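Side-chain contact in Obg-like ATPase 1 (PDB 1NI3), which hydrolyses ATP, and GTP less efficiently, and negatively regulates the G2/M transition of the cell cycle: residues Lys251-Asn256 with Asp260-Met265. Residues are numbered along the deposited sequence; the frame is centred on the assembly and turned at random.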
loop_
_atom_site.group_PDB
_atom_site.type_symbol
_atom_site.label_atom_id
_atom_site.label_comp_id
_atom_site.label_asym_id
_atom_site.label_seq_id
_atom_site.Cartn_x
_atom_site.Cartn_y
_atom_site.Cartn_z
ATOM N N LYS A 251 2.731 3.948 21.684
ATOM C CA LYS A 251 1.671 4.737 22.307
ATOM C C LYS A 251 1.310 5.981 21.515
ATOM O O LYS A 251 0.136 6.251 21.267
ATOM C CB LYS A 251 2.054 5.137 23.739
ATOM C CG LYS A 251 0.832 5.464 24.585
ATOM C CD LYS A 251 1.112 5.429 26.078
ATOM C CE LYS A 251 -0.200 5.363 26.854
ATOM N NZ LYS A 251 -0.010 5.182 28.322
ATOM N N TRP A 252 2.322 6.737 21.121
ATOM C CA TRP A 252 2.095 7.939 20.344
ATOM C C TRP A 252 1.132 7.635 19.225
ATOM O O TRP A 252 0.178 8.380 18.989
ATOM C CB TRP A 252 3.383 8.433 19.714
ATOM C CG TRP A 252 3.213 9.746 19.045
ATOM C CD1 TRP A 252 3.459 10.964 19.592
ATOM C CD2 TRP A 252 2.744 9.994 17.708
ATOM N NE1 TRP A 252 3.179 11.963 18.686
ATOM C CE2 TRP A 252 2.738 11.394 17.521
ATOM C CE3 TRP A 252 2.328 9.171 16.650
ATOM C CZ2 TRP A 252 2.338 11.993 16.325
ATOM C CZ3 TRP A 252 1.928 9.770 15.457
ATOM C CH2 TRP A 252 1.938 11.166 15.308
ATOM N N ILE A 253 1.401 6.543 18.518
ATOM C CA ILE A 253 0.557 6.150 17.398
ATOM C C ILE A 253 -0.899 6.018 17.812
ATOM O O ILE A 253 -1.794 6.520 17.130
ATOM C CB ILE A 253 1.011 4.812 16.791
ATOM C CG1 ILE A 253 2.268 5.026 15.933
ATOM C CG2 ILE A 253 -0.116 4.214 15.960
ATOM C CD1 ILE A 253 2.773 3.782 15.242
ATOM N N ASP A 254 -1.119 5.343 18.936
ATOM C CA ASP A 254 -2.458 5.119 19.476
ATOM C C ASP A 254 -3.147 6.419 19.875
ATOM O O ASP A 254 -4.363 6.459 20.045
ATOM C CB ASP A 254 -2.379 4.204 20.698
ATOM C CG ASP A 254 -1.735 2.871 20.387
ATOM O OD1 ASP A 254 -2.297 2.111 19.567
ATOM O OD2 ASP A 254 -0.665 2.580 20.962
ATOM N N GLU A 255 -2.372 7.484 20.021
ATOM C CA GLU A 255 -2.944 8.755 20.417
ATOM C C GLU A 255 -2.776 9.836 19.359
ATOM O O GLU A 255 -2.761 11.019 19.687
ATOM C CB GLU A 255 -2.300 9.209 21.731
ATOM C CG GLU A 255 -2.591 8.315 22.931
ATOM C CD GLU A 255 -1.648 8.571 24.099
ATOM O OE1 GLU A 255 -1.436 9.752 24.453
ATOM O OE2 GLU A 255 -1.125 7.588 24.673
ATOM N N ASN A 256 -2.648 9.448 18.096
ATOM C CA ASN A 256 -2.460 10.447 17.050
ATOM C C ASN A 256 -2.824 9.917 15.677
ATOM O O ASN A 256 -3.251 10.660 14.789
ATOM C CB ASN A 256 -1.007 10.901 17.028
ATOM C CG ASN A 256 -0.637 11.720 18.246
ATOM O OD1 ASN A 256 -1.061 12.867 18.382
ATOM N ND2 ASN A 256 0.134 11.126 19.154
ATOM N N ASP A 260 -3.364 2.455 12.508
ATOM C CA ASP A 260 -2.251 2.266 11.589
ATOM C C ASP A 260 -1.265 1.192 12.044
ATOM O O ASP A 260 -0.871 1.127 13.207
ATOM C CB ASP A 260 -1.545 3.595 11.382
ATOM C CG ASP A 260 -2.476 4.643 10.832
ATOM O OD1 ASP A 260 -2.984 4.450 9.703
ATOM O OD2 ASP A 260 -2.725 5.646 11.527
ATOM N N THR A 261 -0.882 0.342 11.104
ATOM C CA THR A 261 0.034 -0.744 11.377
ATOM C C THR A 261 1.406 -0.261 11.772
ATOM O O THR A 261 1.940 0.688 11.198
ATOM C CB THR A 261 0.223 -1.626 10.155
ATOM O OG1 THR A 261 -1.056 -1.997 9.637
ATOM C CG2 THR A 261 1.018 -2.869 10.525
ATOM N N LEU A 262 1.993 -0.947 12.741
ATOM C CA LEU A 262 3.319 -0.606 13.222
ATOM C C LEU A 262 4.216 -1.839 13.105
ATOM O O LEU A 262 4.060 -2.811 13.841
ATOM C CB LEU A 262 3.198 -0.130 14.666
ATOM C CG LEU A 262 4.364 0.615 15.294
ATOM C CD1 LEU A 262 3.967 1.104 16.677
ATOM C CD2 LEU A 262 5.555 -0.302 15.379
ATOM N N ILE A 263 5.161 -1.784 12.170
ATOM C CA ILE A 263 6.078 -2.893 11.912
ATOM C C ILE A 263 7.525 -2.633 12.350
ATOM O O ILE A 263 8.280 -1.991 11.621
ATOM C CB ILE A 263 6.103 -3.227 10.395
ATOM C CG1 ILE A 263 4.705 -3.633 9.922
ATOM C CG2 ILE A 263 7.116 -4.321 10.123
ATOM C CD1 ILE A 263 4.650 -4.087 8.459
ATOM N N PRO A 264 7.939 -3.143 13.526
ATOM C CA PRO A 264 9.317 -2.923 13.976
ATOM C C PRO A 264 10.224 -3.721 13.060
ATOM O O PRO A 264 10.007 -4.913 12.848
ATOM C CB PRO A 264 9.296 -3.466 15.388
ATOM C CG PRO A 264 8.363 -4.619 15.266
ATOM C CD PRO A 264 7.218 -4.015 14.471
HETATM N N MSE A 265 11.248 -3.065 12.533
HETATM C CA MSE A 265 12.167 -3.701 11.597
HETATM C C MSE A 265 13.602 -3.231 11.798
HETATM O O MSE A 265 13.906 -2.497 12.727
HETATM C CB MSE A 265 11.764 -3.308 10.199
HETATM C CG MSE A 265 12.060 -1.850 9.930
HETATM SE SE MSE A 265 12.071 -1.574 8.022
HETATM C CE MSE A 265 13.562 -2.782 7.648
#
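Ile253 and Leu262 meet where helix 246-254 turns back into strand 262-265, and the pair illustrates how an alpha/beta fold of the P-loop GTPase type seats a helix on its sheet: one apolar side chain from the last turn of the helix meets one from the strand that follows. Here that strand runs parallel to strand 227-232, so strand 227-232, helix 246-254 and strand 262-265 form a beta-alpha-beta crossover within the OBG-type G domain.

Along the helix, Trp252 turns its indole to helix 140-168, packing on Ile141, Leu144 and Val148 rather than on the strand. Ile253, the next residue, is buried and faces the sheet. Its CG1 stands anti to the carbonyl carbon (chi1 -76°) and chi2 is extended, which carries CD1 out to the Leu262 side chain, 3.5 Å from Leu262 CG. The other branch, CG2, lies 4.2 Å from Asp260 O, a loose contact; Tyr229 of strand 227-232 also touches Ile253. The side chains of Ile253 and Leu262 meet at an oblique angle, with Val231 also against Leu262. The carboxylate of Asp260 looks to other partners: its OD2 forms a salt bridge with Lys205 and a hydrogen bond with Ser257.

The helix ends before Glu255, whose backbone is no longer helical, and the side chain of Asn256 folds back onto the last turn. Its ND2 lies over the centre of one face of the Trp252 indole, 3.0 Å above the ring plane. From there Asn256 ND2 donates to Trp252 O at 2.8 Å, reaching that oxygen from the face of its carbonyl plane opposite to the one used by Glu255 N.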